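Local coordinates for protein N-acetylneuraminate epimerase (Escherichia coli, PDB 2UVK) that converts the alpha-anomer of N-acetylneuraminate to the beta-anomer, speeding the mutarotation of sialic acid in the bacterial periplasm, at residues Y285-I289 with G301-R307; T333-L337 with V345-N349. One frame throughout, in Å; residues are numbered along the deposited sequence. Where two conformers were deposited one is given.

Interaction 1. Residues Y285-I289 with G301-R307; sequences YSTDI and GELSQGR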
ATOM      1  N   TYR B 285     -14.543  20.950  17.820  1.00 17.86           N
ATOM      2  CA  TYR B 285     -15.268  19.703  18.078  1.00 17.52           C
ATOM      3  C   TYR B 285     -16.766  19.909  17.895  1.00 17.38           C
ATOM      4  O   TYR B 285     -17.366  20.764  18.551  1.00 18.74           O
ATOM      5  CB  TYR B 285     -14.985  19.246  19.502  1.00 17.88           C
ATOM      6  CG  TYR B 285     -13.551  18.857  19.727  1.00 17.27           C
ATOM      7  CD1 TYR B 285     -13.154  17.530  19.711  1.00 17.99           C
ATOM      8  CD2 TYR B 285     -12.574  19.822  19.933  1.00 19.12           C
ATOM      9  CE1 TYR B 285     -11.829  17.178  19.910  1.00 18.13           C
ATOM     10  CE2 TYR B 285     -11.256  19.476  20.128  1.00 18.25           C
ATOM     11  CZ  TYR B 285     -10.889  18.153  20.116  1.00 18.59           C
ATOM     12  OH  TYR B 285      -9.579  17.802  20.335  1.00 20.56           O
ATOM     13  N   SER B 286     -17.371  19.128  17.012  1.00 17.22           N
ATOM     14  CA  SER B 286     -18.792  19.294  16.711  1.00 16.90           C
ATOM     15  C   SER B 286     -19.722  18.762  17.808  1.00 16.86           C
ATOM     16  O   SER B 286     -19.454  17.722  18.412  1.00 16.12           O
ATOM     17  CB  SER B 286     -19.117  18.589  15.411  1.00 17.07           C
ATOM     18  OG  SER B 286     -20.493  18.717  15.098  1.00 19.10           O
ATOM     19  N   THR B 287     -20.813  19.484  18.050  1.00 17.44           N
ATOM     20  CA  THR B 287     -21.902  19.039  18.908  1.00 17.66           C
ATOM     21  C   THR B 287     -23.102  18.567  18.095  1.00 18.30           C
ATOM     22  O   THR B 287     -24.072  18.103  18.657  1.00 18.74           O
ATOM     23  CB  THR B 287     -22.411  20.154  19.846  1.00 18.43           C
ATOM     24  OG1 THR B 287     -22.810  21.286  19.070  1.00 19.81           O
ATOM     25  CG2 THR B 287     -21.344  20.568  20.820  1.00 18.05           C
ATOM     26  N   ASP B 288     -23.027  18.687  16.779  1.00 18.75           N
ATOM     27  CA  ASP B 288     -24.171  18.360  15.912  1.00 19.14           C
ATOM     28  C   ASP B 288     -24.534  16.886  15.940  1.00 19.22           C
ATOM     29  O   ASP B 288     -23.664  16.024  16.009  1.00 18.87           O
ATOM     30  CB  ASP B 288     -23.859  18.746  14.469  1.00 19.60           C
ATOM     31  CG  ASP B 288     -23.933  20.244  14.224  1.00 23.13           C
ATOM     32  OD1 ASP B 288     -24.455  20.995  15.088  1.00 26.50           O
ATOM     33  OD2 ASP B 288     -23.462  20.664  13.148  1.00 27.96           O
ATOM     34  N   ILE B 289     -25.835  16.602  15.873  1.00 19.97           N
ATOM     35  CA  ILE B 289     -26.337  15.235  15.676  1.00 20.58           C
ATOM     36  C   ILE B 289     -27.226  15.294  14.449  1.00 21.60           C
ATOM     37  O   ILE B 289     -28.192  16.063  14.422  1.00 22.44           O
ATOM     38  CB  ILE B 289     -27.158  14.703  16.850  1.00 20.62           C
ATOM     39  CG1 ILE B 289     -26.337  14.707  18.138  1.00 21.92           C
ATOM     40  CG2 ILE B 289     -27.642  13.279  16.564  1.00 20.53           C
ATOM     41  CD1 ILE B 289     -27.148  14.407  19.387  1.00 21.63           C
ATOM     42  N   GLY B 301     -30.457  17.034  16.591  1.00 27.43           N
ATOM     43  CA  GLY B 301     -30.220  17.274  18.000  1.00 26.51           C
ATOM     44  C   GLY B 301     -28.811  17.763  18.210  1.00 25.97           C
ATOM     45  O   GLY B 301     -28.103  18.119  17.252  1.00 25.21           O
ATOM     46  N   GLU B 302     -28.386  17.757  19.464  1.00 25.45           N
ATOM     47  CA  GLU B 302     -27.029  18.158  19.769  1.00 25.33           C
ATOM     48  C   GLU B 302     -26.503  17.461  21.013  1.00 23.84           C
ATOM     49  O   GLU B 302     -27.266  17.077  21.907  1.00 23.79           O
ATOM     50  CB  GLU B 302     -26.960  19.672  19.945  1.00 25.42           C
ATOM     51  CG  GLU B 302     -27.717  20.167  21.154  1.00 26.82           C
ATOM     52  CD  GLU B 302     -27.904  21.667  21.182  1.00 28.28           C
ATOM     53  OE1 GLU B 302     -26.994  22.427  20.751  1.00 31.19           O
ATOM     54  OE2 GLU B 302     -28.981  22.081  21.657  1.00 34.19           O
ATOM     55  N   LEU B 303     -25.187  17.285  21.034  1.00 22.15           N
ATOM     56  CA  LEU B 303     -24.468  16.842  22.210  1.00 21.12           C
ATOM     57  C   LEU B 303     -24.265  18.060  23.102  1.00 21.01           C
ATOM     58  O   LEU B 303     -24.242  19.175  22.601  1.00 20.77           O
ATOM     59  CB  LEU B 303     -23.095  16.311  21.798  1.00 21.01           C
ATOM     60  CG  LEU B 303     -23.048  15.138  20.815  1.00 20.21           C
ATOM     61  CD1 LEU B 303     -21.588  14.788  20.469  1.00 19.78           C
ATOM     62  CD2 LEU B 303     -23.775  13.926  21.389  1.00 21.60           C
ATOM     63  N   SER B 304     -24.147  17.834  24.410  0.50 20.99           N
ATOM     64  CA  SER B 304     -23.892  18.909  25.381  0.50 21.16           C
ATOM     65  C   SER B 304     -22.497  19.500  25.206  0.50 20.67           C
ATOM     66  O   SER B 304     -22.299  20.701  25.380  0.50 20.93           O
ATOM     67  CB  SER B 304     -24.053  18.404  26.821  0.50 21.18           C
ATOM     68  OG  SER B 304     -23.086  17.420  27.140  0.50 21.46           O
ATOM     69  N   GLN B 305     -21.544  18.642  24.849  1.00 20.55           N
ATOM     70  CA  GLN B 305     -20.150  19.026  24.621  1.00 20.62           C
ATOM     71  C   GLN B 305     -19.653  18.412  23.318  1.00 18.77           C
ATOM     72  O   GLN B 305     -20.013  17.288  22.993  1.00 18.11           O
ATOM     73  CB  GLN B 305     -19.264  18.577  25.793  1.00 21.21           C
ATOM     74  CG  GLN B 305     -19.452  19.429  27.022  1.00 23.32           C
ATOM     75  CD  GLN B 305     -18.537  19.065  28.185  1.00 24.37           C
ATOM     76  OE1 GLN B 305     -17.347  18.822  27.996  1.00 29.44           O
ATOM     77  NE2 GLN B 305     -19.091  19.057  29.406  1.00 29.04           N
ATOM     78  N   GLY B 306     -18.846  19.159  22.560  1.00 16.99           N
ATOM     79  CA  GLY B 306     -18.207  18.625  21.362  1.00 16.22           C
ATOM     80  C   GLY B 306     -17.352  17.416  21.683  1.00 15.87           C
ATOM     81  O   GLY B 306     -16.700  17.389  22.725  1.00 16.32           O
ATOM     82  N   ARG B 307     -17.342  16.415  20.802  1.00 14.26           N
ATOM     83  CA  ARG B 307     -16.711  15.135  21.130  1.00 14.49           C
ATOM     84  C   ARG B 307     -16.313  14.438  19.835  1.00 12.89           C
ATOM     85  O   ARG B 307     -17.076  14.460  18.871  1.00 13.28           O
ATOM     86  CB  ARG B 307     -17.682  14.241  21.919  1.00 15.23           C
ATOM     87  CG  ARG B 307     -17.087  12.948  22.450  1.00 15.68           C
ATOM     88  CD  ARG B 307     -18.172  11.992  22.941  1.00 17.03           C
ATOM     89  NE  ARG B 307     -18.912  12.545  24.067  1.00 20.14           N
ATOM     90  CZ  ARG B 307     -18.984  12.028  25.302  1.00 19.68           C
ATOM     91  NH1 ARG B 307     -18.403  10.882  25.632  1.00 19.04           N
ATOM     92  NH2 ARG B 307     -19.704  12.657  26.215  1.00 22.42           N
TER
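Ile289 and Gly301 form an antiparallel hydrogen-bonded pair where the two outer strands of a propeller blade, 284-293 and 296-302, run side by side. Ile289 N donates to Gly301 O at 3.1 Å, from well above the carbonyl plane. The return bond, Gly301 N to Ile289 O, is longer at 3.3 Å. Asp288 and Glu302 follow as a non-hydrogen-bonded pair. Next, Leu303 N reaches Thr287 O at 2.7 Å, nearly straight (165°) and in the carbonyl plane. Beyond it the 301-307 chain bends away and returns at Gly306, whose CA lies 3.3 Å from Ser286 O. That oxygen also takes a weak bond from Arg307 N.

Ile289 sends CD1 alongside the backbone of Glu302, 3.5 Å from its C atom. CG1 sits beside the backbone N (chi1 -59°), which turns the chain toward Leu303. There Ile289 CD1 meets Leu303 CD2 at 4.0 Å. Thr287 lays its methyl CG2 against Gly306 N at 3.4 Å and also near Leu303 O. Ser286 points the other way, and its OG accepts from Asp288 N in an ST turn. Tyr285 touches Gly306 through CB, while its hydroxyl leads off to Glu325.

The contact lies in the sixth Kelch repeat. The guanidinium of Arg307 turns to Gly323 O and an acid of the next blade. Gly306 is packed so closely under Tyr285 O that a beta carbon there would clash with it. Every hydrogen bond across the two segments runs from backbone to backbone, and the side chains add mainly apolar packing.

Interaction 2. Residues T333-L337 with V345-N349; sequences TDSVL and VTVQN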
ATOM      1  N   THR B 333     -14.600  10.022  30.153  1.00 18.38           N
ATOM      2  CA  THR B 333     -14.938   8.692  30.660  1.00 18.67           C
ATOM      3  C   THR B 333     -16.424   8.339  30.523  1.00 19.44           C
ATOM      4  O   THR B 333     -16.810   7.193  30.776  1.00 19.75           O
ATOM      5  CB  THR B 333     -14.610   8.598  32.169  1.00 19.03           C
ATOM      6  OG1 THR B 333     -15.339   9.602  32.882  1.00 20.10           O
ATOM      7  CG2 THR B 333     -13.101   8.781  32.434  1.00 19.29           C
ATOM      8  N   ASP B 334     -17.245   9.310  30.143  1.00 19.61           N
ATOM      9  CA  ASP B 334     -18.704   9.125  30.163  1.00 20.60           C
ATOM     10  C   ASP B 334     -19.228   8.569  28.843  1.00 20.74           C
ATOM     11  O   ASP B 334     -18.519   8.544  27.832  1.00 20.44           O
ATOM     12  CB  ASP B 334     -19.423  10.427  30.510  1.00 21.35           C
ATOM     13  CG  ASP B 334     -19.164  11.516  29.509  1.00 23.82           C
ATOM     14  OD1 ASP B 334     -18.009  11.640  29.045  1.00 27.88           O
ATOM     15  OD2 ASP B 334     -20.094  12.279  29.199  1.00 26.72           O
ATOM     16  N   SER B 335     -20.483   8.128  28.877  0.50 20.93           N
ATOM     17  CA  SER B 335     -21.155   7.537  27.731  0.50 21.40           C
ATOM     18  C   SER B 335     -22.460   8.260  27.462  0.50 21.65           C
ATOM     19  O   SER B 335     -23.060   8.822  28.375  0.50 22.19           O
ATOM     20  CB  SER B 335     -21.437   6.061  27.976  0.50 21.76           C
ATOM     21  OG  SER B 335     -20.234   5.318  27.963  0.50 22.54           O
ATOM     22  N   VAL B 336     -22.867   8.244  26.199  1.00 21.96           N
ATOM     23  CA  VAL B 336     -24.085   8.899  25.732  1.00 23.01           C
ATOM     24  C   VAL B 336     -24.888   7.864  24.958  1.00 23.41           C
ATOM     25  O   VAL B 336     -24.324   6.987  24.291  1.00 22.54           O
ATOM     26  CB  VAL B 336     -23.731  10.086  24.775  1.00 23.20           C
ATOM     27  CG1 VAL B 336     -24.963  10.962  24.480  1.00 23.13           C
ATOM     28  CG2 VAL B 336     -22.592  10.920  25.361  1.00 24.73           C
ATOM     29  N   LEU B 337     -26.214   7.964  25.045  1.00 23.40           N
ATOM     30  CA  LEU B 337     -27.099   7.147  24.241  1.00 24.43           C
ATOM     31  C   LEU B 337     -27.954   8.077  23.373  1.00 24.56           C
ATOM     32  O   LEU B 337     -28.604   9.001  23.883  1.00 25.56           O
ATOM     33  CB  LEU B 337     -27.972   6.274  25.140  1.00 24.87           C
ATOM     34  CG  LEU B 337     -28.622   5.073  24.454  1.00 24.58           C
ATOM     35  CD1 LEU B 337     -27.633   4.057  23.889  1.00 22.83           C
ATOM     36  CD2 LEU B 337     -29.547   4.406  25.478  1.00 25.48           C
ATOM     37  N   VAL B 345     -34.465  13.030  17.336  1.00 36.21           N
ATOM     38  CA  VAL B 345     -33.470  12.402  18.194  1.00 35.34           C
ATOM     39  C   VAL B 345     -33.651  12.796  19.648  1.00 34.44           C
ATOM     40  O   VAL B 345     -34.077  13.910  19.958  1.00 35.15           O
ATOM     41  CB  VAL B 345     -32.028  12.697  17.713  1.00 35.29           C
ATOM     42  CG1 VAL B 345     -31.179  13.276  18.828  1.00 35.23           C
ATOM     43  CG2 VAL B 345     -31.412  11.429  17.156  1.00 35.41           C
ATOM     44  N   THR B 346     -33.342  11.854  20.529  1.00 33.58           N
ATOM     45  CA  THR B 346     -33.271  12.101  21.958  1.00 32.94           C
ATOM     46  C   THR B 346     -31.888  11.679  22.459  1.00 32.01           C
ATOM     47  O   THR B 346     -31.333  10.695  21.977  1.00 31.73           O
ATOM     48  CB  THR B 346     -34.363  11.315  22.692  1.00 33.38           C
ATOM     49  OG1 THR B 346     -34.131   9.912  22.523  1.00 35.16           O
ATOM     50  CG2 THR B 346     -35.739  11.678  22.117  1.00 33.35           C
ATOM     51  N   VAL B 347     -31.354  12.425  23.421  1.00 30.99           N
ATOM     52  CA  VAL B 347     -29.982  12.236  23.921  1.00 30.76           C
ATOM     53  C   VAL B 347     -29.941  12.031  25.451  1.00 30.82           C
ATOM     54  O   VAL B 347     -30.414  12.889  26.215  1.00 31.25           O
ATOM     55  CB  VAL B 347     -29.096  13.447  23.527  1.00 30.47           C
ATOM     56  CG1 VAL B 347     -27.668  13.256  24.034  1.00 30.32           C
ATOM     57  CG2 VAL B 347     -29.107  13.663  22.011  1.00 30.57           C
ATOM     58  N   GLN B 348     -29.369  10.907  25.882  1.00 30.65           N
ATOM     59  CA  GLN B 348     -29.237  10.546  27.297  1.00 30.84           C
ATOM     60  C   GLN B 348     -27.761  10.520  27.698  1.00 31.00           C
ATOM     61  O   GLN B 348     -26.955   9.895  27.021  1.00 31.17           O
ATOM     62  CB  GLN B 348     -29.862   9.163  27.520  1.00 30.64           C
ATOM     63  CG  GLN B 348     -29.945   8.712  28.982  1.00 31.14           C
ATOM     64  CD  GLN B 348     -30.546   7.320  29.147  1.00 32.16           C
ATOM     65  OE1 GLN B 348     -30.183   6.589  30.067  1.00 36.07           O
ATOM     66  NE2 GLN B 348     -31.458   6.948  28.264  1.00 32.92           N
ATOM     67  N   ASN B 349     -27.402  11.203  28.781  1.00 31.50           N
ATOM     68  CA  ASN B 349     -26.003  11.254  29.223  1.00 31.90           C
ATOM     69  C   ASN B 349     -25.905  11.643  30.695  1.00 32.20           C
ATOM     70  O   ASN B 349     -26.300  12.749  31.071  1.00 33.34           O
ATOM     71  CB  ASN B 349     -25.195  12.229  28.336  1.00 32.04           C
ATOM     72  CG  ASN B 349     -23.767  12.489  28.853  1.00 31.99           C
ATOM     73  OD1 ASN B 349     -23.014  11.566  29.200  1.00 31.92           O
ATOM     74  ND2 ASN B 349     -23.391  13.761  28.887  1.00 32.87           N
TER
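Val336 lays its methyl CG1 against CG1 of Val347, 3.6 Å away, with the two side chains slanting across each other. They lie on the hairpin of strands 335-341 and 344-348, the outer half of a four-stranded blade in this Kelch beta-propeller. In both valines CG1 is anti to the backbone N (chi1 -169° in Val336), and the two methyls meet over the face opposite Leu337 and Gln348. Val336 CG1 also lies 3.4 Å from Gln348 O, and CG2 faces the side chain of Asn349. With an alanine in place of Val336 both methyls go, which is likely to open a gap beside Val347 and leave the Asn349 side chain with less to rest on.

Leu337 and Gln348 are an antiparallel hydrogen-bonded pair. Leu337 CB and Gln348 CB are 4.2 Å apart on one face of the sheet. Leu337 also packs on Leu320 of the next strand inward, and Gln348 touches Val2 near the N terminus. The carboxylate of Asp334 has its charge paired with Arg307. Two backbone bonds, both in the carbonyl plane, fix the register: Leu337 N to Gln348 O at 2.9 Å, and Gln348 N to Leu337 O at 2.9 Å, with an N-H...O angle of 171°.

Overall arrangement
From the N terminus, interaction 1 comes first. It closes the short hairpin 284-293 and 296-302 within the sixth Kelch repeat. The chain then builds the two inner strands of the next blade, 311-315 and 318-322. Interaction 2 closes the outer hairpin of that blade in the seventh repeat, at the C-terminal end. The two loops follow in series, and neither encloses or crosses the other. The centres of interactions 1 and 2 are about 11 Å apart. The neighbouring blades touch here. Arg307 NH2 forms a salt bridge to Asp334 OD2 at 3.0 Å. Ile289 CD1 packs on Val347 CG2 at 3.4 Å. Ser335 O accepts a hydrogen bond from Ser1 OG, bringing the N terminus to the last blade.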